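Side-chain contacts in penicillin binding protein 2X (Streptococcus thermophilus, PDB 5U47), which probably cross-links peptidoglycan as a transpeptidase of the division septum and, like its relatives, is thought to be inactivated by beta-lactams acylating its active-site serine: residues Tyr317-Gly322 / Phe351-Asn356; Gly326-Asn331 / Ile403-Phe408; Val530-Pro535 / Thr560-Val565; Thr590-Gly595 / Asn612-Ile617; Asn607-Asn612 / Ile642-Asn647. The protein carries 1 engineered substitution. One frame throughout, in Å; residues are numbered along the deposited sequence. Where two conformers were deposited one is given.

Interaction 1 (Tyr317-Gly322 / Phe351-Asn356); sequences YSNANG and FSYSSN
With CG tucked between its backbone N and carbonyl carbon (chi1 70°), Tyr317 aims its ring at Ser355, whose OG swings round opposite its own backbone N (chi1 173°). The phenol OH of Tyr317 donates to Ser355 OG over 2.8 Å, and Ser355 OG lies at the edge of the Tyr317 ring, near its plane. Ser355 OG is a shared point: it also caps helix 356-366 by accepting from Gly358 N, and it bonds Asp332 OD2, so three partners fix one hydroxyl.

A looser link runs beside it. Asn319 ND2 passes 4.2 Å from Tyr353 CE2, the amide and ring planes 58° apart, and a water bridges the polar ends, 3.2 Å from Asn319 ND2 and 3.0 Å from Tyr353 OH. Asp332 also receives Asn319 ND2, Arg343 N reaches Asn319 OD1, and Ser334 holds the Tyr353 hydroxyl. Between Tyr353 and Ser355, Ser354 points away and bonds Lys298 and Lys505, as in the SxN motif of penicillin-binding proteins.

Tyr317 thus joins the two-stranded sheet 316-318/344-346 to the loop between helices 347-352 and 356-366, stacking on Phe347 and touching Met361.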
# COMPACT_ATOMS: atom_id res chain seq x y z
N TYR A 317 24.55 0.59 -33.59
CA TYR A 317 23.38 0.47 -34.45
C TYR A 317 22.94 1.87 -34.86
O TYR A 317 23.40 2.86 -34.29
CB TYR A 317 22.24 -0.25 -33.72
CG TYR A 317 21.62 0.58 -32.61
CD1 TYR A 317 22.17 0.60 -31.33
CD2 TYR A 317 20.49 1.36 -32.84
CE1 TYR A 317 21.62 1.37 -30.33
CE2 TYR A 317 19.93 2.13 -31.84
CZ TYR A 317 20.50 2.14 -30.59
OH TYR A 317 19.93 2.91 -29.60
N SER A 318 22.04 1.95 -35.83
CA SER A 318 21.51 3.23 -36.28
C SER A 318 20.01 3.29 -36.00
O SER A 318 19.29 2.32 -36.24
CB SER A 318 21.76 3.42 -37.78
OG SER A 318 21.24 4.66 -38.19
N ASN A 319 19.54 4.44 -35.52
CA ASN A 319 18.11 4.65 -35.27
C ASN A 319 17.48 5.46 -36.41
O ASN A 319 16.32 5.86 -36.31
CB ASN A 319 17.90 5.37 -33.93
CG ASN A 319 18.47 6.78 -33.91
OD1 ASN A 319 19.11 7.22 -34.87
ND2 ASN A 319 18.24 7.49 -32.81
N ALA A 320 18.24 5.67 -37.49
CA ALA A 320 17.81 6.53 -38.59
C ALA A 320 16.55 6.09 -39.33
O ALA A 320 15.78 6.94 -39.78
CB ALA A 320 18.96 6.70 -39.59
N ASN A 321 16.36 4.78 -39.47
CA ASN A 321 15.20 4.26 -40.18
C ASN A 321 14.20 3.59 -39.25
O ASN A 321 13.20 3.04 -39.71
CB ASN A 321 15.66 3.26 -41.25
CG ASN A 321 16.45 3.91 -42.36
OD1 ASN A 321 17.46 3.37 -42.80
ND2 ASN A 321 16.01 5.08 -42.80
N GLY A 322 14.45 3.68 -37.95
CA GLY A 322 13.60 3.01 -36.99
C GLY A 322 13.73 1.52 -37.16
O GLY A 322 14.72 1.03 -37.71
N PHE A 351 20.77 3.15 -24.41
CA PHE A 351 20.07 2.97 -23.13
C PHE A 351 20.02 4.32 -22.42
O PHE A 351 18.97 4.73 -21.94
CB PHE A 351 20.74 1.92 -22.24
CG PHE A 351 20.07 1.76 -20.88
CD1 PHE A 351 18.88 1.05 -20.76
CD2 PHE A 351 20.64 2.29 -19.74
CE1 PHE A 351 18.26 0.90 -19.51
CE2 PHE A 351 20.03 2.14 -18.50
CZ PHE A 351 18.84 1.45 -18.39
N SER A 352 21.15 5.02 -22.41
CA SER A 352 21.22 6.33 -21.77
C SER A 352 20.26 7.32 -22.44
O SER A 352 19.60 8.11 -21.77
CB SER A 352 22.65 6.88 -21.79
OG SER A 352 23.50 6.09 -20.95
N TYR A 353 20.18 7.19 -23.76
CA TYR A 353 19.37 8.03 -24.62
C TYR A 353 17.90 7.64 -24.66
O TYR A 353 17.07 8.35 -25.23
CB TYR A 353 19.97 7.93 -26.04
CG TYR A 353 19.48 8.89 -27.08
CD1 TYR A 353 19.93 10.21 -27.09
CD2 TYR A 353 18.63 8.48 -28.12
CE1 TYR A 353 19.52 11.11 -28.05
CE2 TYR A 353 18.21 9.38 -29.11
CZ TYR A 353 18.66 10.69 -29.06
OH TYR A 353 18.28 11.60 -30.02
N SER A 354 17.58 6.51 -24.04
CA SER A 354 16.23 5.95 -24.04
C SER A 354 15.76 5.70 -25.49
O SER A 354 14.66 6.07 -25.88
CB SER A 354 15.26 6.83 -23.27
OG SER A 354 14.14 6.06 -22.85
N SER A 355 16.61 5.03 -26.26
CA SER A 355 16.31 4.66 -27.64
C SER A 355 15.40 3.43 -27.71
O SER A 355 15.83 2.34 -27.35
CB SER A 355 17.60 4.38 -28.41
OG SER A 355 17.34 3.86 -29.71
N ASN A 356 14.16 3.62 -28.16
CA ASN A 356 13.22 2.50 -28.37
C ASN A 356 13.76 1.49 -29.39
O ASN A 356 13.54 0.28 -29.26
CB ASN A 356 11.87 3.00 -28.88
CG ASN A 356 11.05 3.69 -27.83
OD1 ASN A 356 11.36 3.66 -26.63
ND2 ASN A 356 9.98 4.30 -28.27
O HOH W 1 19.30 10.47 -32.56

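Interaction 2 (Gly326-Asn331 / Ile403-Phe408)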
# COMPACT_ATOMS: atom_id res chain seq x y z
N GLY A 326 6.29 -6.65 -37.35
CA GLY A 326 4.98 -6.97 -37.91
C GLY A 326 4.67 -5.89 -38.93
O GLY A 326 5.44 -5.68 -39.86
N ASP A 327 3.56 -5.18 -38.71
CA ASP A 327 3.12 -4.09 -39.57
C ASP A 327 3.20 -2.76 -38.81
O ASP A 327 2.54 -1.80 -39.18
CB ASP A 327 1.68 -4.35 -40.03
CG ASP A 327 1.53 -5.66 -40.82
OD1 ASP A 327 2.41 -5.98 -41.66
OD2 ASP A 327 0.52 -6.37 -40.63
N VAL A 328 4.04 -2.71 -37.77
CA VAL A 328 4.18 -1.51 -36.92
C VAL A 328 5.60 -0.93 -37.01
O VAL A 328 6.57 -1.67 -37.04
CB VAL A 328 3.83 -1.85 -35.45
CG1 VAL A 328 4.08 -0.67 -34.52
CG2 VAL A 328 2.39 -2.32 -35.36
N GLU A 329 5.68 0.40 -37.04
CA GLU A 329 6.94 1.14 -37.16
C GLU A 329 7.36 1.69 -35.80
O GLU A 329 6.59 2.40 -35.16
CB GLU A 329 6.75 2.31 -38.14
CG GLU A 329 8.01 3.09 -38.51
CD GLU A 329 8.90 2.40 -39.54
OE1 GLU A 329 8.50 1.36 -40.12
OE2 GLU A 329 10.01 2.93 -39.79
N ILE A 330 8.59 1.38 -35.36
CA ILE A 330 9.12 1.86 -34.08
C ILE A 330 10.23 2.87 -34.35
O ILE A 330 11.14 2.61 -35.12
CB ILE A 330 9.63 0.69 -33.21
CG1 ILE A 330 8.45 -0.22 -32.83
CG2 ILE A 330 10.35 1.21 -31.97
CD1 ILE A 330 8.83 -1.51 -32.14
N ASN A 331 10.16 4.02 -33.69
CA ASN A 331 11.14 5.09 -33.85
C ASN A 331 11.54 5.71 -32.52
O ASN A 331 10.84 5.57 -31.52
CB ASN A 331 10.55 6.17 -34.76
CG ASN A 331 10.45 5.73 -36.21
OD1 ASN A 331 11.46 5.60 -36.91
ND2 ASN A 331 9.23 5.54 -36.68
N ILE A 403 4.78 -7.88 -27.51
CA ILE A 403 6.00 -8.38 -26.85
C ILE A 403 7.20 -7.49 -27.21
O ILE A 403 8.00 -7.16 -26.33
CB ILE A 403 6.27 -9.86 -27.18
CG1 ILE A 403 5.17 -10.74 -26.59
CG2 ILE A 403 7.61 -10.30 -26.59
CD1 ILE A 403 5.28 -12.20 -27.00
N ALA A 404 7.31 -7.07 -28.47
CA ALA A 404 8.39 -6.16 -28.88
C ALA A 404 8.22 -4.79 -28.22
O ALA A 404 9.17 -4.22 -27.70
CB ALA A 404 8.43 -6.01 -30.39
N GLN A 405 7.02 -4.26 -28.27
CA GLN A 405 6.73 -2.94 -27.68
C GLN A 405 6.98 -2.93 -26.18
O GLN A 405 7.38 -1.91 -25.64
CB GLN A 405 5.29 -2.54 -27.95
CG GLN A 405 4.99 -2.18 -29.40
CD GLN A 405 3.51 -2.02 -29.68
OE1 GLN A 405 2.66 -2.68 -29.05
NE2 GLN A 405 3.18 -1.17 -30.63
N SER A 406 6.70 -4.05 -25.51
CA SER A 406 6.89 -4.15 -24.07
C SER A 406 8.34 -3.89 -23.65
O SER A 406 8.58 -3.53 -22.49
CB SER A 406 6.43 -5.53 -23.52
OG SER A 406 7.29 -6.57 -23.96
N SER A 407 9.28 -4.03 -24.60
CA SER A 407 10.70 -3.77 -24.34
C SER A 407 10.95 -2.31 -23.96
O SER A 407 11.95 -2.00 -23.31
CB SER A 407 11.58 -4.17 -25.53
OG SER A 407 11.42 -3.26 -26.61
N PHE A 408 10.05 -1.41 -24.37
CA PHE A 408 10.08 -0.00 -23.96
C PHE A 408 8.81 0.37 -23.18
O PHE A 408 8.44 1.52 -23.07
CB PHE A 408 10.41 0.97 -25.11
CG PHE A 408 9.60 0.77 -26.35
CD1 PHE A 408 10.03 -0.12 -27.34
CD2 PHE A 408 8.45 1.52 -26.59
CE1 PHE A 408 9.30 -0.30 -28.50
CE2 PHE A 408 7.72 1.35 -27.76
CZ PHE A 408 8.14 0.44 -28.72
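Ile330 and Val328 belong to a small beta-hairpin, strands 323-325 and 328-330, that packs against helix 400-405 and the turn that follows in the transpeptidase domain, where it meets Phe408 and Gln405. The arrangement illustrates how a branched side chain can meet an aromatic edge with one methyl group and stand above the plane with another.

Ile330 and Phe408 approach from opposite directions. Ile330 meets the CE1-CZ side of the ring, CD1 in the ring plane and CG2 raised above it, on the side away from Gln405 O. Phe408 CE1 stands 3.9 Å from Ile330 CD1, and Ile330 CG2 comes equally near to that carbon, with CZ barely farther from both methyl groups. The ring is presented this way because Phe408 CG sits between its backbone N and carbonyl carbon (chi1 49°), which folds the phenyl back under the preceding turn. There Gln405 O rests over the centre of one face, 3.5 Å above the plane of the Phe408 ring, while the same oxygen accepts from Phe408 N.

Beside this pair Gln405 stretches out beyond CG and crosses Val328 at about a right angle, its NE2 4.0 Å from Val328 CG1, a van der Waals approach. The turn below is tightened by Ser407, whose OG donates to Ala404 O at 2.7 Å, nearly in line with the carbonyl; Ser407 N uses the same acceptor.

On the hairpin side, Ile330 touches Ile323 and Val325, and Val325 also meets Ala404. Phe408 packs further on Lys298 of helix 297-308, within the probable SxxK motif, and on Asn356 and Thr360 of helix 356-366.

Interaction 3 (Val530-Pro535 / Thr560-Val565)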
# COMPACT_ATOMS: atom_id res chain seq x y z
N VAL A 530 10.15 8.38 -13.46
CA VAL A 530 11.55 8.15 -13.19
C VAL A 530 11.71 7.17 -12.03
O VAL A 530 10.89 7.16 -11.08
CB VAL A 530 12.30 9.48 -12.86
CG1 VAL A 530 11.83 10.11 -11.56
CG2 VAL A 530 13.80 9.26 -12.81
N VAL A 531 12.73 6.32 -12.13
CA VAL A 531 13.12 5.46 -11.02
C VAL A 531 14.53 5.88 -10.67
O VAL A 531 15.32 6.18 -11.58
CB VAL A 531 13.06 3.97 -11.33
CG1 VAL A 531 13.96 3.58 -12.51
CG2 VAL A 531 13.41 3.17 -10.08
N ALA A 532 14.83 5.94 -9.37
CA ALA A 532 16.14 6.33 -8.87
C ALA A 532 16.52 5.43 -7.70
O ALA A 532 15.66 5.05 -6.88
CB ALA A 532 16.12 7.79 -8.44
N MET A 533 17.79 5.05 -7.65
CA MET A 533 18.35 4.20 -6.62
C MET A 533 19.66 4.80 -6.14
O MET A 533 20.51 5.18 -6.94
CB MET A 533 18.58 2.77 -7.15
CG MET A 533 17.33 2.12 -7.72
SD MET A 533 17.67 0.51 -8.40
CE MET A 533 16.15 0.08 -9.25
N VAL A 534 19.80 4.90 -4.83
CA VAL A 534 20.97 5.52 -4.26
C VAL A 534 21.37 4.79 -2.99
O VAL A 534 20.48 4.28 -2.28
CB VAL A 534 20.68 7.02 -3.97
CG1 VAL A 534 19.64 7.18 -2.87
CG2 VAL A 534 21.94 7.78 -3.62
N PRO A 535 22.67 4.58 -2.75
CA PRO A 535 23.76 4.88 -3.68
C PRO A 535 23.70 3.83 -4.78
O PRO A 535 23.07 2.79 -4.61
CB PRO A 535 25.03 4.72 -2.84
CG PRO A 535 24.59 4.48 -1.45
CD PRO A 535 23.14 4.10 -1.45
N THR A 560 12.82 18.44 -8.37
CA THR A 560 11.97 19.03 -7.36
C THR A 560 11.51 18.00 -6.32
O THR A 560 11.41 18.30 -5.13
CB THR A 560 10.72 19.67 -8.02
OG1 THR A 560 11.14 20.67 -8.96
CG2 THR A 560 9.80 20.30 -6.98
N VAL A 561 11.27 16.77 -6.76
CA VAL A 561 10.73 15.75 -5.87
C VAL A 561 11.76 14.66 -5.50
O VAL A 561 11.87 14.31 -4.34
CB VAL A 561 9.39 15.19 -6.44
CG1 VAL A 561 9.58 14.52 -7.78
CG2 VAL A 561 8.75 14.23 -5.46
N VAL A 562 12.55 14.17 -6.45
CA VAL A 562 13.50 13.11 -6.16
C VAL A 562 14.68 13.56 -5.28
O VAL A 562 14.93 12.97 -4.23
CB VAL A 562 14.02 12.44 -7.45
CG1 VAL A 562 14.99 11.30 -7.12
CG2 VAL A 562 12.87 11.93 -8.28
N ASN A 563 15.37 14.63 -5.68
CA ASN A 563 16.59 15.06 -4.97
C ASN A 563 16.42 15.31 -3.47
O ASN A 563 17.12 14.70 -2.68
CB ASN A 563 17.26 16.31 -5.65
CG ASN A 563 17.62 16.07 -7.11
OD1 ASN A 563 17.05 15.21 -7.77
ND2 ASN A 563 18.56 16.86 -7.64
N PRO A 564 15.50 16.21 -3.09
CA PRO A 564 15.41 16.48 -1.65
C PRO A 564 14.85 15.32 -0.82
O PRO A 564 15.23 15.15 0.33
CB PRO A 564 14.53 17.73 -1.58
CG PRO A 564 13.79 17.78 -2.86
CD PRO A 564 14.58 17.04 -3.88
N VAL A 565 13.97 14.51 -1.41
CA VAL A 565 13.38 13.38 -0.68
C VAL A 565 14.42 12.30 -0.43
O VAL A 565 14.56 11.83 0.70
CB VAL A 565 12.13 12.84 -1.40
CG1 VAL A 565 11.61 11.55 -0.71
CG2 VAL A 565 11.06 13.92 -1.40
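Val562 points from helix 558-572 straight at Val530 and Ala532, alternate residues on one face of strand 526-534. The strand is part of the five-stranded antiparallel sheet of the transpeptidase domain, the core of the fold shared with beta-lactamases, and the contact is a plain case of helix-on-sheet packing in which one branched side chain spans two strand positions.

The two methyl groups of Val562 divide the work. CG1 stands opposite the backbone N (chi1 -178°) and is directed to Ala532; CG2, beside the backbone N, is directed to Val530. The two valines meet at a slant, methyl against methyl, whereas alanine offers just its CB; consistent with its small size, Ala532 CA and Val562 CA are 7.8 Å apart, the nearest CA pair of the two segments. All three residues are buried.

Val531 points to the other face of the sheet and packs on Phe423 of helix 416-427, as does Met533, so the strand is sandwiched between helices. On the same helix as Val562, Val561 and Pro564 rest on helix 224-241.

The spacing is even: Val562 CG1 lies 3.9 Å from Ala532 CB, and Val562 CG2 the same 3.9 Å from Val530 CG1.

Interaction 4 (Thr590-Gly595 / Asn612-Ile617); sequences TSYQTG and NLVHPI
Asn612 lays its whole side chain across the ring of Tyr592. Its CB comes first, 3.8 Å from the centroid of the Tyr592 ring and 11° off the normal, a CH-pi contact over the face. CG follows, 3.5 Å from Tyr592 CE1. From there the amide splits: OD1 hangs by the CE1-CD1 bond, 3.6 Å from Tyr592 CE1, and ND2 extends toward the phenol end, 3.9 Å from Tyr592 OH. ND2 bonds backwards, to Thr608 O in the last turn of the helix just before it, which probably helps hold the amide nearly parallel to the ring, the planes 14° apart.

Val614 adds a second, apolar contact, its CG2 3.9 Å from Tyr592 CD2. Between these two residues Leu613, with positive phi, closes the Schellman motif that ends helix 602-611, and the reversal lets both neighbours face the tyrosine.

The site lies in the first PASTA domain, and Arg450 of strand 448-451 touches both Tyr592 and Val614 while its NE bonds Asn612 O. As a stack of amide on ring, the contact rests on dispersion and CH-pi attraction, with the amide nitrogen satisfied by Thr608 and not by the aromatic partner.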
# COMPACT_ATOMS: atom_id res chain seq x y z
N THR A 590 2.33 -13.17 18.87
CA THR A 590 0.90 -13.51 18.78
C THR A 590 0.75 -14.74 17.91
O THR A 590 1.39 -14.85 16.86
CB THR A 590 0.07 -12.36 18.14
OG1 THR A 590 0.41 -11.10 18.71
CG2 THR A 590 -1.43 -12.61 18.32
N SER A 591 -0.09 -15.68 18.34
CA SER A 591 -0.32 -16.90 17.57
C SER A 591 -1.26 -16.60 16.39
O SER A 591 -2.09 -15.67 16.45
CB SER A 591 -0.89 -18.01 18.47
OG SER A 591 -2.19 -17.67 18.90
N TYR A 592 -1.12 -17.37 15.31
CA TYR A 592 -1.99 -17.24 14.13
C TYR A 592 -2.13 -18.60 13.43
O TYR A 592 -1.17 -19.36 13.37
CB TYR A 592 -1.43 -16.23 13.09
CG TYR A 592 -2.27 -16.14 11.83
CD1 TYR A 592 -3.51 -15.47 11.83
CD2 TYR A 592 -1.87 -16.77 10.65
CE1 TYR A 592 -4.30 -15.42 10.70
CE2 TYR A 592 -2.66 -16.71 9.50
CZ TYR A 592 -3.86 -16.03 9.52
OH TYR A 592 -4.64 -15.97 8.37
N GLN A 593 -3.33 -18.89 12.95
CA GLN A 593 -3.58 -20.11 12.18
C GLN A 593 -4.50 -19.77 11.00
O GLN A 593 -5.30 -18.84 11.07
CB GLN A 593 -4.10 -21.25 13.08
CG GLN A 593 -5.30 -20.93 13.92
CD GLN A 593 -5.62 -22.04 14.93
OE1 GLN A 593 -4.80 -22.41 15.77
NE2 GLN A 593 -6.82 -22.55 14.85
N THR A 594 -4.36 -20.49 9.90
CA THR A 594 -5.14 -20.17 8.71
C THR A 594 -6.60 -20.44 8.83
O THR A 594 -7.40 -19.72 8.23
CB THR A 594 -4.70 -20.97 7.46
OG1 THR A 594 -4.94 -22.37 7.67
CG2 THR A 594 -3.23 -20.77 7.15
N GLY A 595 -6.96 -21.47 9.60
CA GLY A 595 -8.32 -21.96 9.60
C GLY A 595 -8.48 -22.77 8.30
O GLY A 595 -7.50 -22.94 7.54
N ASN A 612 -1.40 -10.81 8.00
CA ASN A 612 -1.05 -11.46 9.24
C ASN A 612 0.44 -11.84 9.29
O ASN A 612 0.85 -12.62 10.14
CB ASN A 612 -1.98 -12.66 9.49
CG ASN A 612 -3.41 -12.21 9.76
OD1 ASN A 612 -3.75 -11.88 10.90
ND2 ASN A 612 -4.23 -12.14 8.70
N LEU A 613 1.20 -11.26 8.38
CA LEU A 613 2.64 -11.41 8.31
C LEU A 613 3.17 -12.81 7.94
O LEU A 613 4.34 -13.13 8.18
CB LEU A 613 3.30 -10.84 9.57
CG LEU A 613 2.89 -9.39 9.89
CD1 LEU A 613 3.80 -8.84 10.97
CD2 LEU A 613 3.00 -8.49 8.66
N VAL A 614 2.34 -13.60 7.31
CA VAL A 614 2.76 -14.89 6.78
C VAL A 614 3.29 -14.61 5.37
O VAL A 614 2.92 -13.58 4.76
CB VAL A 614 1.57 -15.85 6.77
CG1 VAL A 614 1.94 -17.19 6.14
CG2 VAL A 614 1.09 -16.06 8.20
N HIS A 615 4.20 -15.46 4.88
CA HIS A 615 4.80 -15.28 3.54
C HIS A 615 4.36 -16.46 2.67
O HIS A 615 5.07 -17.47 2.58
CB HIS A 615 6.34 -15.23 3.60
CG HIS A 615 6.89 -14.02 4.30
ND1 HIS A 615 8.23 -13.88 4.57
CD2 HIS A 615 6.28 -12.93 4.83
CE1 HIS A 615 8.43 -12.73 5.19
NE2 HIS A 615 7.26 -12.14 5.36
N PRO A 616 3.18 -16.35 2.04
CA PRO A 616 2.68 -17.44 1.24
C PRO A 616 3.30 -17.49 -0.15
O PRO A 616 3.72 -16.46 -0.68
CB PRO A 616 1.20 -17.10 1.11
CG PRO A 616 1.16 -15.62 1.10
CD PRO A 616 2.28 -15.19 2.01
N ILE A 617 3.39 -18.69 -0.70
CA ILE A 617 3.84 -18.91 -2.07
C ILE A 617 2.69 -19.65 -2.76
O ILE A 617 2.34 -20.77 -2.35
CB ILE A 617 5.09 -19.80 -2.14
CG1 ILE A 617 6.26 -19.14 -1.40
CG2 ILE A 617 5.44 -20.06 -3.60
CD1 ILE A 617 7.43 -20.08 -1.16

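Interaction 5 (Asn607-Asn612 / Ile642-Asn647)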
# COMPACT_ATOMS: atom_id res chain seq x y z
N ASN A 607 -3.48 -12.74 0.16
CA ASN A 607 -3.57 -11.35 0.60
C ASN A 607 -3.83 -11.26 2.11
O ASN A 607 -3.19 -10.48 2.81
CB ASN A 607 -4.69 -10.66 -0.19
CG ASN A 607 -4.60 -9.15 -0.15
OD1 ASN A 607 -3.55 -8.58 -0.47
ND2 ASN A 607 -5.69 -8.51 0.20
N THR A 608 -4.77 -12.08 2.60
CA THR A 608 -5.11 -12.18 4.02
C THR A 608 -3.93 -12.68 4.85
O THR A 608 -3.62 -12.14 5.89
CB THR A 608 -6.33 -13.11 4.21
OG1 THR A 608 -7.45 -12.48 3.58
CG2 THR A 608 -6.66 -13.34 5.68
N LEU A 609 -3.25 -13.70 4.35
CA LEU A 609 -2.07 -14.24 5.04
C LEU A 609 -0.97 -13.19 5.23
O LEU A 609 -0.34 -13.14 6.29
CB LEU A 609 -1.52 -15.44 4.28
CG LEU A 609 -2.38 -16.70 4.36
CD1 LEU A 609 -1.90 -17.75 3.36
CD2 LEU A 609 -2.39 -17.25 5.78
N ARG A 610 -0.72 -12.37 4.20
CA ARG A 610 0.28 -11.29 4.32
C ARG A 610 -0.13 -10.20 5.31
O ARG A 610 0.72 -9.60 5.96
CB ARG A 610 0.62 -10.65 2.96
CG ARG A 610 1.39 -11.59 2.07
CD ARG A 610 2.12 -10.85 0.98
NE ARG A 610 2.95 -11.79 0.26
CZ ARG A 610 2.58 -12.50 -0.79
NH1 ARG A 610 1.37 -12.39 -1.32
NH2 ARG A 610 3.46 -13.35 -1.32
N GLN A 611 -1.43 -9.94 5.44
CA GLN A 611 -1.90 -9.00 6.47
C GLN A 611 -1.52 -9.48 7.87
O GLN A 611 -1.34 -8.67 8.79
CB GLN A 611 -3.41 -8.84 6.38
CG GLN A 611 -3.84 -8.18 5.08
CD GLN A 611 -5.33 -8.22 4.85
OE1 GLN A 611 -6.08 -8.84 5.61
NE2 GLN A 611 -5.78 -7.56 3.80
N ASN A 612 -1.40 -10.81 8.00
CA ASN A 612 -1.05 -11.46 9.24
C ASN A 612 0.44 -11.84 9.29
O ASN A 612 0.85 -12.62 10.14
CB ASN A 612 -1.98 -12.66 9.49
CG ASN A 612 -3.41 -12.21 9.76
OD1 ASN A 612 -3.75 -11.88 10.90
ND2 ASN A 612 -4.23 -12.14 8.70
N ILE A 642 4.94 -20.46 3.60
CA ILE A 642 4.09 -21.62 3.39
C ILE A 642 3.73 -21.75 1.92
O ILE A 642 3.80 -20.76 1.16
CB ILE A 642 2.81 -21.56 4.25
CG1 ILE A 642 1.86 -20.46 3.76
CG2 ILE A 642 3.16 -21.41 5.73
CD1 ILE A 642 0.46 -20.59 4.32
N LEU A 643 3.35 -22.96 1.51
CA LEU A 643 2.94 -23.22 0.14
C LEU A 643 1.43 -23.37 0.04
O LEU A 643 0.83 -24.05 0.88
CB LEU A 643 3.55 -24.50 -0.38
CG LEU A 643 5.06 -24.66 -0.41
CD1 LEU A 643 5.38 -26.05 -0.95
CD2 LEU A 643 5.70 -23.57 -1.25
N ILE A 644 0.84 -22.75 -0.97
CA ILE A 644 -0.58 -22.87 -1.29
C ILE A 644 -0.59 -23.43 -2.71
O ILE A 644 -0.22 -22.72 -3.66
CB ILE A 644 -1.31 -21.52 -1.24
CG1 ILE A 644 -1.30 -20.93 0.17
CG2 ILE A 644 -2.76 -21.65 -1.70
CD1 ILE A 644 -1.81 -19.50 0.23
N MET A 645 -0.96 -24.69 -2.86
CA MET A 645 -1.03 -25.29 -4.20
C MET A 645 -2.43 -25.13 -4.74
O MET A 645 -3.38 -25.61 -4.15
CB MET A 645 -0.66 -26.76 -4.19
CG MET A 645 -0.43 -27.35 -5.59
SD MET A 645 -0.07 -29.11 -5.52
CE MET A 645 -1.70 -29.78 -5.22
N THR A 646 -2.55 -24.47 -5.89
CA THR A 646 -3.86 -24.26 -6.49
C THR A 646 -4.24 -25.50 -7.28
O THR A 646 -3.43 -26.42 -7.45
CB THR A 646 -3.89 -23.07 -7.45
OG1 THR A 646 -3.13 -23.38 -8.63
CG2 THR A 646 -3.33 -21.83 -6.78
N ASN A 647 -5.47 -25.50 -7.80
CA ASN A 647 -5.95 -26.64 -8.58
C ASN A 647 -5.43 -26.68 -10.03
O ASN A 647 -5.78 -27.59 -10.76
CB ASN A 647 -7.48 -26.75 -8.54
CG ASN A 647 -8.18 -25.58 -9.18
OD1 ASN A 647 -7.69 -24.45 -9.17
ND2 ASN A 647 -9.37 -25.84 -9.68
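Leu609 sets one methyl group, CD1, against the ends of two isoleucines on strand 641-646. It meets Ile644 tip to tip, with Leu609 CD1 3.6 Å from Ile644 CD1, and it crosses Ile642 at about a right angle, with Leu609 CD1 3.8 Å from Ile642 CD1. The two strand residues reach it by different routes. Ile642 holds CG1 between its backbone N and carbonyl carbon (chi1 69°), whereas Ile644 holds CG1 opposite the carbonyl carbon (chi1 -64°); their delta methyls nevertheless converge on the same leucine.

Here the single helix of a PASTA domain, 602-611, packs on its three-stranded sheet, and strand 641-646 is the middle strand. Pro616 of the adjoining strand 615-619 and Tyr592 also touch Leu609. Arg610, next along the helix, forms a salt bridge with Glu455, and on the reverse of the sheet Leu643 and Met645 meet helix 660-670.

The junction itself is purely aliphatic: three buried side chains touching through terminal methyl groups, held by dispersion and by the exclusion of water, with the charged and polar groups of the helix turned to other partners.

How the interactions relate
Along the chain, interactions 1 and 2 interleave, interaction 3 follows, and interactions 4 and 5 interleave. The first three lie in the transpeptidase domain. Interactions 1 and 2 have centres 13 Å apart and touch through Asn356 and Phe408; interaction 1 contains Ser354 of the probable SxN motif, and Phe408 packs on Lys298 of the probable SxxK motif. Interaction 3 joins helix 558-572 to the five-stranded sheet, its centre 26 Å from that of interaction 1. Interactions 4 and 5 share Asn612, at the end of helix 602-611, in the first PASTA domain, their centres 8 Å apart, linked by neighbouring strands 615-619 and 641-646. The groups do not touch, but Arg450 and Arg610 join the two domains.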